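Local coordinates for protein macrophomate synthase intermolecular Diels-Alderase (Macrophoma commelinae, PDB 1IZC) that belongs to the HpcH/HpaI aldolase/citrate lyase family of TIM-barrel enzymes and holds a magnesium ion together with pyruvic acid, at residues V46-G49 with F54-K57; E130-F135 with P200-L205; G210-D215 with H229-E234. The protein carries 1 engineered substitution. One frame throughout, in Å; residues are numbered along the deposited sequence.

Interaction 1 (V46-G49 with F54-K57); sequences VAHG and FVTK
His-48 reaches from the end of its strand to the helix that follows and meets Thr-56 with the outer edge of its imidazole: NE2 and the hydroxyl OG1 lie 2.7 Å apart in a hydrogen bond that either group could donate. The hydroxyl sits near the ring plane, and the angle of 149° leaves the bond somewhat bent. The two side chains run at about a right angle, so the ring comes in across the threonine, whose CB also stands close to NE2, at 3.5 Å. With CG anti to the backbone N (chi1 178°), the imidazole is carried straight out toward the helix. One residue earlier, Val-55 adds an apolar touch: its CG1 methyl, itself anti to N, approaches His-48 CE1 to 3.6 Å from an oblique direction. The two segments belong to the first beta-alpha-beta unit of an eight-stranded TIM barrel, strand 43-48 and helix 53-61, which return the chain to the parallel strand 66-70. The histidine therefore ties the C-terminal end of the first strand to the first turns of its own helix, within the buried layer between barrel wall and outer helices. In the second shell, Asp-276 is hydrogen-bonded through OD2 to His-48 ND1 and through OD1 to Gly-49 N, so both ring nitrogens are engaged and the imidazole, which Phe-76 meets edge-to-face, is held against rotation; the nearby carboxylate would probably polarise the ring. The hydroxyl of Thr-56 is bonded as well to the carbonyl O of Ser-52, one turn back along the chain, which positions it for the histidine. Val-55 also packs on Ile-50 of a neighbouring subunit.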
ATOM      1  N   VAL A  46      -0.549  23.321 -11.869  1.00  8.16           N
ATOM      2  CA  VAL A  46      -0.279  22.070 -12.561  1.00  9.44           C
ATOM      3  C   VAL A  46      -1.374  21.057 -12.259  1.00  9.45           C
ATOM      4  O   VAL A  46      -1.861  20.969 -11.118  1.00  9.03           O
ATOM      5  CB  VAL A  46       1.127  21.521 -12.135  1.00  6.96           C
ATOM      6  CG1 VAL A  46       1.164  21.239 -10.631  1.00  9.43           C
ATOM      7  CG2 VAL A  46       1.477  20.266 -12.932  1.00  8.96           C
ATOM      8  N   ALA A  47      -1.780  20.319 -13.292  1.00  8.07           N
ATOM      9  CA  ALA A  47      -2.822  19.297 -13.156  1.00  8.76           C
ATOM     10  C   ALA A  47      -2.108  18.013 -12.748  1.00 10.97           C
ATOM     11  O   ALA A  47      -1.075  17.668 -13.314  1.00 10.41           O
ATOM     12  CB  ALA A  47      -3.558  19.120 -14.475  1.00  9.51           C
ATOM     13  N   HIS A  48      -2.678  17.321 -11.769  1.00  8.69           N
ATOM     14  CA  HIS A  48      -2.076  16.121 -11.173  1.00  7.76           C
ATOM     15  C   HIS A  48      -3.040  14.928 -11.237  1.00 10.55           C
ATOM     16  O   HIS A  48      -4.048  14.865 -10.514  1.00  8.68           O
ATOM     17  CB  HIS A  48      -1.684  16.532  -9.735  1.00  7.31           C
ATOM     18  CG  HIS A  48      -1.082  15.455  -8.883  1.00  7.62           C
ATOM     19  ND1 HIS A  48      -0.268  14.456  -9.381  1.00  9.37           N
ATOM     20  CD2 HIS A  48      -1.059  15.316  -7.535  1.00  9.57           C
ATOM     21  CE1 HIS A  48       0.232  13.756  -8.377  1.00  9.12           C
ATOM     22  NE2 HIS A  48      -0.231  14.257  -7.244  1.00 10.00           N
ATOM     23  N   GLY A  49      -2.724  13.990 -12.137  1.00  8.73           N
ATOM     24  CA  GLY A  49      -3.545  12.805 -12.334  1.00  7.74           C
ATOM     25  C   GLY A  49      -2.810  11.505 -12.027  1.00 11.31           C
ATOM     26  O   GLY A  49      -3.413  10.436 -12.052  1.00 11.46           O
ATOM     27  N   PHE A  54       4.569  10.738  -4.146  1.00  6.90           N
ATOM     28  CA  PHE A  54       5.953  11.109  -4.461  1.00  9.62           C
ATOM     29  C   PHE A  54       5.890  12.138  -5.593  1.00  9.63           C
ATOM     30  O   PHE A  54       6.595  13.145  -5.574  1.00  8.51           O
ATOM     31  CB  PHE A  54       6.763   9.868  -4.885  1.00  9.31           C
ATOM     32  CG  PHE A  54       8.233  10.125  -5.041  1.00  9.75           C
ATOM     33  CD1 PHE A  54       8.728  10.774  -6.162  1.00 11.79           C
ATOM     34  CD2 PHE A  54       9.129   9.728  -4.039  1.00 12.60           C
ATOM     35  CE1 PHE A  54      10.105  11.033  -6.291  1.00  9.07           C
ATOM     36  CE2 PHE A  54      10.485   9.977  -4.151  1.00 11.74           C
ATOM     37  CZ  PHE A  54      10.984  10.631  -5.276  1.00 13.10           C
ATOM     38  N   VAL A  55       5.031  11.891  -6.580  1.00  6.85           N
ATOM     39  CA  VAL A  55       4.869  12.846  -7.674  1.00  6.85           C
ATOM     40  C   VAL A  55       4.339  14.179  -7.129  1.00  5.83           C
ATOM     41  O   VAL A  55       4.794  15.245  -7.537  1.00  7.01           O
ATOM     42  CB  VAL A  55       3.904  12.298  -8.749  1.00  4.68           C
ATOM     43  CG1 VAL A  55       3.578  13.390  -9.786  1.00  7.44           C
ATOM     44  CG2 VAL A  55       4.566  11.117  -9.460  1.00  7.51           C
ATOM     45  N   THR A  56       3.381  14.131  -6.205  1.00  6.87           N
ATOM     46  CA  THR A  56       2.859  15.377  -5.653  1.00  8.18           C
ATOM     47  C   THR A  56       4.007  16.178  -5.048  1.00  7.10           C
ATOM     48  O   THR A  56       4.069  17.399  -5.175  1.00  6.42           O
ATOM     49  CB  THR A  56       1.847  15.135  -4.518  1.00  9.02           C
ATOM     50  OG1 THR A  56       1.008  14.022  -4.851  1.00  7.96           O
ATOM     51  CG2 THR A  56       0.984  16.381  -4.321  1.00  8.20           C
ATOM     52  N   LYS A  57       4.902  15.484  -4.358  1.00  5.17           N
ATOM     53  CA  LYS A  57       6.040  16.162  -3.743  1.00  6.35           C
ATOM     54  C   LYS A  57       6.959  16.815  -4.782  1.00  8.60           C
ATOM     55  O   LYS A  57       7.470  17.917  -4.567  1.00 10.38           O
ATOM     56  CB  LYS A  57       6.828  15.167  -2.893  1.00  8.61           C
ATOM     57  CG  LYS A  57       6.070  14.717  -1.646  1.00  6.30           C
ATOM     58  CD  LYS A  57       6.842  13.615  -0.909  1.00  7.46           C
ATOM     59  CE  LYS A  57       6.146  13.228   0.391  1.00  7.52           C
ATOM     60  NZ  LYS A  57       6.894  12.119   1.077  1.00  8.03           N
TER

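Interaction 2 (E130-F135 with P200-L205); sequences EEVREF and PEIHGL
Arg-133 and Glu-201 cross at about a right angle and form a salt bridge, their guanidinium and carboxylate planes turned 43° from each other. The main bond is nearly straight: Arg-133 NE gives its hydrogen to Glu-201 OE2 at 2.7 Å and 168°. OE2 lies close to the guanidinium plane, at the edge of that group, yet the donor comes in from above the carboxylate plane, so the two flat groups do not pair as a coplanar fork. NH2 adds only weak, longer bonds to OE1 and OE2, each 3.3 Å. The arginine chain is extended from CG to NE, whereas the glutamate bends at chi2 (94°), which turns its carboxylate toward that edge. In this TIM barrel the bridge joins helix 129-139, the outer helix after the fourth strand, to the loop leading into the sixth strand, 205-207. Deeper in, Val-132 and Ile-202 also cross at about a right angle, methyl against methyl, with CG1 of the valine 3.9 Å from CG2 of the isoleucine. Both of these side chains rest on Pro-182 of the fifth strand, while Met-199 packs against Val-132 and Arg-133.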
ATOM      1  N   GLU A 130     -29.415  23.581  -8.657  1.00 15.11           N
ATOM      2  CA  GLU A 130     -29.658  22.650  -7.554  1.00 14.23           C
ATOM      3  C   GLU A 130     -28.464  21.727  -7.316  1.00 14.70           C
ATOM      4  O   GLU A 130     -28.139  21.412  -6.167  1.00 17.11           O
ATOM      5  CB  GLU A 130     -30.898  21.781  -7.815  1.00 19.17           C
ATOM      6  CG  GLU A 130     -32.244  22.518  -7.777  1.00 23.66           C
ATOM      7  CD  GLU A 130     -32.484  23.430  -8.979  1.00 26.95           C
ATOM      8  OE1 GLU A 130     -31.866  23.222 -10.040  1.00 19.80           O
ATOM      9  OE2 GLU A 130     -33.322  24.356  -8.867  1.00 30.71           O
ATOM     10  N   GLU A 131     -27.816  21.282  -8.387  1.00 13.60           N
ATOM     11  CA  GLU A 131     -26.660  20.393  -8.220  1.00 13.14           C
ATOM     12  C   GLU A 131     -25.549  21.116  -7.469  1.00 13.44           C
ATOM     13  O   GLU A 131     -24.853  20.523  -6.645  1.00 12.72           O
ATOM     14  CB  GLU A 131     -26.123  19.927  -9.578  1.00 14.77           C
ATOM     15  CG  GLU A 131     -27.112  19.066 -10.341  1.00 19.26           C
ATOM     16  CD  GLU A 131     -26.648  18.728 -11.737  1.00 25.62           C
ATOM     17  OE1 GLU A 131     -26.004  19.576 -12.383  1.00 22.04           O
ATOM     18  OE2 GLU A 131     -26.943  17.605 -12.194  1.00 30.65           O
ATOM     19  N   VAL A 132     -25.380  22.400  -7.767  1.00 12.14           N
ATOM     20  CA  VAL A 132     -24.349  23.177  -7.102  1.00 13.80           C
ATOM     21  C   VAL A 132     -24.711  23.383  -5.632  1.00 12.15           C
ATOM     22  O   VAL A 132     -23.853  23.303  -4.758  1.00 13.68           O
ATOM     23  CB  VAL A 132     -24.154  24.546  -7.791  1.00 11.54           C
ATOM     24  CG1 VAL A 132     -23.090  25.351  -7.055  1.00 12.21           C
ATOM     25  CG2 VAL A 132     -23.749  24.339  -9.251  1.00 10.68           C
ATOM     26  N   ARG A 133     -25.981  23.637  -5.345  1.00 13.48           N
ATOM     27  CA  ARG A 133     -26.368  23.843  -3.958  1.00 15.45           C
ATOM     28  C   ARG A 133     -26.217  22.591  -3.096  1.00 14.21           C
ATOM     29  O   ARG A 133     -26.074  22.690  -1.880  1.00 15.83           O
ATOM     30  CB  ARG A 133     -27.781  24.438  -3.883  1.00 13.91           C
ATOM     31  CG  ARG A 133     -27.763  25.836  -4.491  1.00 18.98           C
ATOM     32  CD  ARG A 133     -28.937  26.731  -4.148  1.00 26.00           C
ATOM     33  NE  ARG A 133     -28.565  28.093  -4.529  1.00 31.48           N
ATOM     34  CZ  ARG A 133     -29.154  28.810  -5.481  1.00 33.20           C
ATOM     35  NH1 ARG A 133     -30.182  28.311  -6.158  1.00 29.50           N
ATOM     36  NH2 ARG A 133     -28.670  30.010  -5.794  1.00 25.72           N
ATOM     37  N   GLU A 134     -26.228  21.416  -3.719  1.00 15.14           N
ATOM     38  CA  GLU A 134     -26.024  20.193  -2.952  1.00 14.92           C
ATOM     39  C   GLU A 134     -24.575  20.191  -2.480  1.00 13.66           C
ATOM     40  O   GLU A 134     -24.269  19.719  -1.380  1.00 12.76           O
ATOM     41  CB  GLU A 134     -26.320  18.954  -3.798  1.00 19.10           C
ATOM     42  CG  GLU A 134     -27.809  18.701  -3.969  1.00 24.25           C
ATOM     43  CD  GLU A 134     -28.545  18.636  -2.630  1.00 31.54           C
ATOM     44  OE1 GLU A 134     -28.208  17.766  -1.793  1.00 26.82           O
ATOM     45  OE2 GLU A 134     -29.457  19.462  -2.414  1.00 33.75           O
ATOM     46  N   PHE A 135     -23.674  20.729  -3.303  1.00 13.45           N
ATOM     47  CA  PHE A 135     -22.273  20.794  -2.898  1.00 13.60           C
ATOM     48  C   PHE A 135     -22.087  21.869  -1.838  1.00 12.44           C
ATOM     49  O   PHE A 135     -21.293  21.715  -0.916  1.00 13.75           O
ATOM     50  CB  PHE A 135     -21.338  21.071  -4.089  1.00 12.95           C
ATOM     51  CG  PHE A 135     -20.871  19.818  -4.779  1.00 12.63           C
ATOM     52  CD1 PHE A 135     -21.677  19.186  -5.728  1.00 11.51           C
ATOM     53  CD2 PHE A 135     -19.667  19.225  -4.417  1.00 15.70           C
ATOM     54  CE1 PHE A 135     -21.292  17.971  -6.298  1.00  9.75           C
ATOM     55  CE2 PHE A 135     -19.270  18.005  -4.985  1.00 14.50           C
ATOM     56  CZ  PHE A 135     -20.078  17.380  -5.918  1.00 12.39           C
ATOM     57  N   PRO A 200     -24.698  33.260  -6.396  1.00 15.51           N
ATOM     58  CA  PRO A 200     -23.868  34.014  -5.451  1.00 17.79           C
ATOM     59  C   PRO A 200     -22.884  33.093  -4.729  1.00 15.03           C
ATOM     60  O   PRO A 200     -21.847  33.530  -4.224  1.00 15.78           O
ATOM     61  CB  PRO A 200     -24.888  34.601  -4.462  1.00 16.96           C
ATOM     62  CG  PRO A 200     -26.205  34.432  -5.115  1.00 26.86           C
ATOM     63  CD  PRO A 200     -26.100  33.207  -5.952  1.00 19.10           C
ATOM     64  N   GLU A 201     -23.200  31.805  -4.703  1.00 13.43           N
ATOM     65  CA  GLU A 201     -22.350  30.854  -3.990  1.00 14.18           C
ATOM     66  C   GLU A 201     -21.045  30.459  -4.672  1.00 14.69           C
ATOM     67  O   GLU A 201     -20.135  29.984  -3.997  1.00 18.43           O
ATOM     68  CB  GLU A 201     -23.118  29.562  -3.680  1.00 15.19           C
ATOM     69  CG  GLU A 201     -24.379  29.755  -2.834  1.00 16.06           C
ATOM     70  CD  GLU A 201     -25.624  29.912  -3.682  1.00 20.69           C
ATOM     71  OE1 GLU A 201     -25.524  30.433  -4.817  1.00 15.83           O
ATOM     72  OE2 GLU A 201     -26.716  29.524  -3.208  1.00 23.29           O
ATOM     73  N   ILE A 202     -20.933  30.660  -5.979  1.00 11.98           N
ATOM     74  CA  ILE A 202     -19.729  30.213  -6.676  1.00 10.73           C
ATOM     75  C   ILE A 202     -18.574  31.191  -6.756  1.00 10.15           C
ATOM     76  O   ILE A 202     -18.763  32.404  -6.672  1.00 11.85           O
ATOM     77  CB  ILE A 202     -20.073  29.689  -8.084  1.00 11.09           C
ATOM     78  CG1 ILE A 202     -20.447  30.836  -9.033  1.00  9.67           C
ATOM     79  CG2 ILE A 202     -21.241  28.717  -7.972  1.00 11.13           C
ATOM     80  CD1 ILE A 202     -20.574  30.389 -10.497  1.00 11.32           C
ATOM     81  N   HIS A 203     -17.369  30.644  -6.924  1.00  9.30           N
ATOM     82  CA  HIS A 203     -16.145  31.444  -6.963  1.00  9.99           C
ATOM     83  C   HIS A 203     -15.319  31.280  -8.220  1.00 10.50           C
ATOM     84  O   HIS A 203     -14.260  31.910  -8.370  1.00 11.10           O
ATOM     85  CB  HIS A 203     -15.293  31.092  -5.744  1.00 12.44           C
ATOM     86  CG  HIS A 203     -16.074  31.088  -4.469  1.00 12.84           C
ATOM     87  ND1 HIS A 203     -16.492  29.926  -3.853  1.00 10.71           N
ATOM     88  CD2 HIS A 203     -16.606  32.107  -3.752  1.00 12.56           C
ATOM     89  CE1 HIS A 203     -17.251  30.231  -2.815  1.00 14.81           C
ATOM     90  NE2 HIS A 203     -17.339  31.548  -2.734  1.00 14.91           N
ATOM     91  N   GLY A 204     -15.797  30.438  -9.126  1.00 10.54           N
ATOM     92  CA  GLY A 204     -15.079  30.220 -10.367  1.00  9.32           C
ATOM     93  C   GLY A 204     -15.923  29.379 -11.303  1.00  8.45           C
ATOM     94  O   GLY A 204     -16.916  28.802 -10.880  1.00 10.72           O
ATOM     95  N   LEU A 205     -15.536  29.325 -12.571  1.00  9.00           N
ATOM     96  CA  LEU A 205     -16.247  28.516 -13.566  1.00 10.59           C
ATOM     97  C   LEU A 205     -15.221  27.859 -14.477  1.00 11.39           C
ATOM     98  O   LEU A 205     -14.240  28.492 -14.872  1.00 13.16           O
ATOM     99  CB  LEU A 205     -17.191  29.373 -14.415  1.00  9.66           C
ATOM    100  CG  LEU A 205     -18.566  29.642 -13.800  1.00 14.95           C
ATOM    101  CD1 LEU A 205     -19.303  30.680 -14.641  1.00 18.77           C
ATOM    102  CD2 LEU A 205     -19.359  28.335 -13.716  1.00 14.10           C
TER

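Interaction 3 (G210-D215 with H229-E234); sequences GDYMID and HPTFVE. With MG (magnesium ion), chain B; PYR (pyruvic acid), chain C.
The short axes of helices 210-215 and 230-234 approach to 11.0 Å at the closest, their directions 130° from parallel, with Met-213 and Phe-232 closest in backbone. Large side chains span that distance. Tyr-212, its CG anti to the backbone N (chi1 171°), points its ring at the second helix, and CD2 comes within 3.8 Å of Phe-232 CD1, near the plane of the phenylalanine ring and at its edge. Farther out, the phenol OH lies 3.3 Å from the CG2 methyl of Thr-231. Met-213 bends at chi3 and brings SD obliquely toward the same ring, 5.0 Å from the Phe-232 centroid and 27° off its normal, a Met-aromatic contact. This joins the short helix after the sixth barrel strand to the longer helix 230-245, whose start is N-capped by His-229, with ND1 accepting from Thr-231 N in the imidazole plane. The N-terminal end of helix 210-215 serves the metal and ligand site. Asp-211 OD2 binds magnesium at 2.1 Å, beside two oxygens of pyruvic acid and two waters, and Glu-185 completes the sphere. Backbone N-H groups of Gly-210 and Asp-211 hold the ligand carboxylate, the first reaching OXT at 3.0 Å and the second O at 3.1 Å. Ser-148 and Phe-149 of a neighbouring subunit hydrogen-bond to the Asp-211 carboxylate.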
ATOM      1  N   GLY A 210     -13.650  18.659 -23.994  1.00 18.59           N
ATOM      2  CA  GLY A 210     -13.773  17.288 -24.457  1.00 17.90           C
ATOM      3  C   GLY A 210     -15.153  16.705 -24.253  1.00 18.41           C
ATOM      4  O   GLY A 210     -15.796  16.259 -25.212  1.00 16.25           O
ATOM      5  N   ASP A 211     -15.616  16.689 -23.005  1.00 14.50           N
ATOM      6  CA  ASP A 211     -16.937  16.150 -22.740  1.00 13.60           C
ATOM      7  C   ASP A 211     -17.996  16.951 -23.483  1.00 14.37           C
ATOM      8  O   ASP A 211     -18.958  16.379 -23.980  1.00 13.85           O
ATOM      9  CB  ASP A 211     -17.239  16.125 -21.241  1.00 13.88           C
ATOM     10  CG  ASP A 211     -16.677  14.880 -20.561  1.00 18.60           C
ATOM     11  OD1 ASP A 211     -16.661  13.807 -21.200  1.00 19.75           O
ATOM     12  OD2 ASP A 211     -16.266  14.962 -19.392  1.00 15.76           O
ATOM     13  N   TYR A 212     -17.821  18.267 -23.574  1.00 13.42           N
ATOM     14  CA  TYR A 212     -18.810  19.073 -24.287  1.00 13.34           C
ATOM     15  C   TYR A 212     -18.900  18.641 -25.749  1.00 12.94           C
ATOM     16  O   TYR A 212     -19.991  18.385 -26.267  1.00 16.60           O
ATOM     17  CB  TYR A 212     -18.461  20.562 -24.240  1.00 13.01           C
ATOM     18  CG  TYR A 212     -19.355  21.369 -25.161  1.00 13.68           C
ATOM     19  CD1 TYR A 212     -20.673  21.668 -24.805  1.00 14.15           C
ATOM     20  CD2 TYR A 212     -18.915  21.733 -26.431  1.00 16.71           C
ATOM     21  CE1 TYR A 212     -21.540  22.310 -25.706  1.00 14.47           C
ATOM     22  CE2 TYR A 212     -19.766  22.372 -27.339  1.00 18.26           C
ATOM     23  CZ  TYR A 212     -21.071  22.652 -26.972  1.00 15.99           C
ATOM     24  OH  TYR A 212     -21.918  23.244 -27.893  1.00 19.73           O
ATOM     25  N   MET A 213     -17.752  18.564 -26.413  1.00 14.65           N
ATOM     26  CA  MET A 213     -17.734  18.176 -27.815  1.00 17.28           C
ATOM     27  C   MET A 213     -18.380  16.815 -28.049  1.00 18.53           C
ATOM     28  O   MET A 213     -19.123  16.632 -29.009  1.00 18.87           O
ATOM     29  CB  MET A 213     -16.304  18.187 -28.346  1.00 18.24           C
ATOM     30  CG  MET A 213     -15.730  19.594 -28.436  1.00 25.29           C
ATOM     31  SD  MET A 213     -14.126  19.649 -29.230  1.00 29.23           S
ATOM     32  CE  MET A 213     -13.011  19.399 -27.824  1.00 40.97           C
ATOM     33  N   ILE A 214     -18.118  15.858 -27.169  1.00 17.88           N
ATOM     34  CA  ILE A 214     -18.726  14.546 -27.339  1.00 16.58           C
ATOM     35  C   ILE A 214     -20.239  14.660 -27.204  1.00 17.74           C
ATOM     36  O   ILE A 214     -20.993  14.123 -28.016  1.00 17.96           O
ATOM     37  CB  ILE A 214     -18.182  13.551 -26.281  1.00 19.21           C
ATOM     38  CG1 ILE A 214     -16.687  13.324 -26.524  1.00 19.21           C
ATOM     39  CG2 ILE A 214     -18.953  12.236 -26.339  1.00 18.75           C
ATOM     40  CD1 ILE A 214     -16.008  12.455 -25.467  1.00 19.81           C
ATOM     41  N   ASP A 215     -20.685  15.391 -26.190  1.00 13.67           N
ATOM     42  CA  ASP A 215     -22.100  15.542 -25.937  1.00 17.24           C
ATOM     43  C   ASP A 215     -22.795  16.307 -27.055  1.00 16.17           C
ATOM     44  O   ASP A 215     -23.962  16.062 -27.336  1.00 16.20           O
ATOM     45  CB  ASP A 215     -22.318  16.255 -24.600  1.00 17.85           C
ATOM     46  CG  ASP A 215     -23.763  16.201 -24.139  1.00 23.74           C
ATOM     47  OD1 ASP A 215     -24.333  15.087 -24.055  1.00 22.37           O
ATOM     48  OD2 ASP A 215     -24.336  17.273 -23.850  1.00 20.91           O
ATOM     49  N   HIS A 229     -15.216  24.149 -34.388  1.00 38.10           N
ATOM     50  CA  HIS A 229     -16.593  24.132 -34.864  1.00 35.37           C
ATOM     51  C   HIS A 229     -17.326  25.361 -34.335  1.00 33.73           C
ATOM     52  O   HIS A 229     -17.119  25.773 -33.195  1.00 31.74           O
ATOM     53  CB  HIS A 229     -17.297  22.860 -34.392  1.00 31.09           C
ATOM     54  CG  HIS A 229     -18.572  22.570 -35.120  1.00 29.84           C
ATOM     55  ND1 HIS A 229     -19.717  23.315 -34.948  1.00 27.17           N
ATOM     56  CD2 HIS A 229     -18.876  21.621 -36.038  1.00 33.51           C
ATOM     57  CE1 HIS A 229     -20.673  22.837 -35.726  1.00 30.84           C
ATOM     58  NE2 HIS A 229     -20.188  21.809 -36.398  1.00 31.03           N
ATOM     59  N   PRO A 230     -18.183  25.973 -35.170  1.00 32.13           N
ATOM     60  CA  PRO A 230     -18.942  27.162 -34.773  1.00 29.44           C
ATOM     61  C   PRO A 230     -19.804  26.928 -33.533  1.00 28.13           C
ATOM     62  O   PRO A 230     -19.974  27.831 -32.712  1.00 27.01           O
ATOM     63  CB  PRO A 230     -19.785  27.463 -36.014  1.00 31.76           C
ATOM     64  CG  PRO A 230     -18.912  26.985 -37.129  1.00 34.43           C
ATOM     65  CD  PRO A 230     -18.414  25.661 -36.592  1.00 34.96           C
ATOM     66  N   THR A 231     -20.351  25.719 -33.403  1.00 26.02           N
ATOM     67  CA  THR A 231     -21.191  25.385 -32.257  1.00 23.76           C
ATOM     68  C   THR A 231     -20.366  25.467 -30.978  1.00 20.18           C
ATOM     69  O   THR A 231     -20.868  25.885 -29.940  1.00 20.87           O
ATOM     70  CB  THR A 231     -21.802  23.968 -32.386  1.00 23.45           C
ATOM     71  OG1 THR A 231     -22.669  23.924 -33.530  1.00 30.97           O
ATOM     72  CG2 THR A 231     -22.624  23.622 -31.145  1.00 22.84           C
ATOM     73  N   PHE A 232     -19.104  25.064 -31.065  1.00 18.77           N
ATOM     74  CA  PHE A 232     -18.198  25.114 -29.920  1.00 22.50           C
ATOM     75  C   PHE A 232     -17.853  26.573 -29.625  1.00 24.02           C
ATOM     76  O   PHE A 232     -17.848  26.999 -28.469  1.00 20.00           O
ATOM     77  CB  PHE A 232     -16.909  24.342 -30.218  1.00 22.08           C
ATOM     78  CG  PHE A 232     -15.885  24.421 -29.119  1.00 19.80           C
ATOM     79  CD1 PHE A 232     -16.020  23.658 -27.966  1.00 28.90           C
ATOM     80  CD2 PHE A 232     -14.790  25.267 -29.230  1.00 21.86           C
ATOM     81  CE1 PHE A 232     -15.076  23.739 -26.942  1.00 26.74           C
ATOM     82  CE2 PHE A 232     -13.847  25.356 -28.214  1.00 25.06           C
ATOM     83  CZ  PHE A 232     -13.991  24.588 -27.066  1.00 25.82           C
ATOM     84  N   VAL A 233     -17.556  27.336 -30.675  1.00 22.98           N
ATOM     85  CA  VAL A 233     -17.222  28.748 -30.503  1.00 23.84           C
ATOM     86  C   VAL A 233     -18.360  29.463 -29.781  1.00 21.43           C
ATOM     87  O   VAL A 233     -18.128  30.207 -28.825  1.00 22.46           O
ATOM     88  CB  VAL A 233     -16.965  29.439 -31.868  1.00 25.77           C
ATOM     89  CG1 VAL A 233     -16.756  30.940 -31.668  1.00 25.90           C
ATOM     90  CG2 VAL A 233     -15.735  28.832 -32.525  1.00 25.59           C
ATOM     91  N   GLU A 234     -19.588  29.236 -30.237  1.00 20.75           N
ATOM     92  CA  GLU A 234     -20.754  29.859 -29.621  1.00 19.74           C
ATOM     93  C   GLU A 234     -20.868  29.446 -28.155  1.00 19.45           C
ATOM     94  O   GLU A 234     -21.167  30.272 -27.290  1.00 18.23           O
ATOM     95  CB  GLU A 234     -22.033  29.449 -30.352  1.00 23.23           C
ATOM     96  CG  GLU A 234     -22.138  29.976 -31.771  1.00 34.12           C
ATOM     97  CD  GLU A 234     -23.323  29.391 -32.515  1.00 42.82           C
ATOM     98  OE1 GLU A 234     -24.454  29.455 -31.980  1.00 46.58           O
ATOM     99  OE2 GLU A 234     -23.125  28.873 -33.637  1.00 47.24           O
TER
HETATM  100 MG    MG B1001     -15.006  16.302 -18.328  1.00 21.80          MG
HETATM  101  C   PYR C2001     -13.370  17.809 -20.186  1.00 27.01           C
HETATM  102  O   PYR C2001     -14.313  16.999 -20.263  1.00 18.57           O
HETATM  103  OXT PYR C2001     -12.833  18.373 -21.171  1.00 26.17           O
HETATM  104  CA  PYR C2001     -12.925  18.054 -18.765  1.00 18.39           C
HETATM  105  O3  PYR C2001     -13.433  17.506 -17.773  1.00 19.67           O
HETATM  106  CB  PYR C2001     -11.822  19.022 -18.637  1.00 17.63           C
HETATM  107  O   HOH W   1     -15.580  15.798 -16.275  1.00 14.91           O
HETATM  108  O   HOH W   2     -13.396  14.709 -18.489  1.00 11.36           O

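Overall arrangement
From the N terminus, interaction 1 comes first and closes a short loop of four residues between the first barrel strand and its helix. Interaction 2 spans far more chain: 64 residues separate its segments, and it brings the helix after the fourth strand to the approach of the sixth. Interaction 3 then closes a 13-residue loop between two helices following that sixth strand. The three stand in series, neither nested nor crossed, and none touches another; centres lie 26 Å apart for interactions 1 and 2, on opposite sides of the chain's centre, and 23 Å for 2 and 3. Interactions 1 and 3 both touch the same neighbouring subunit, whereas interaction 2 stays within its own chain.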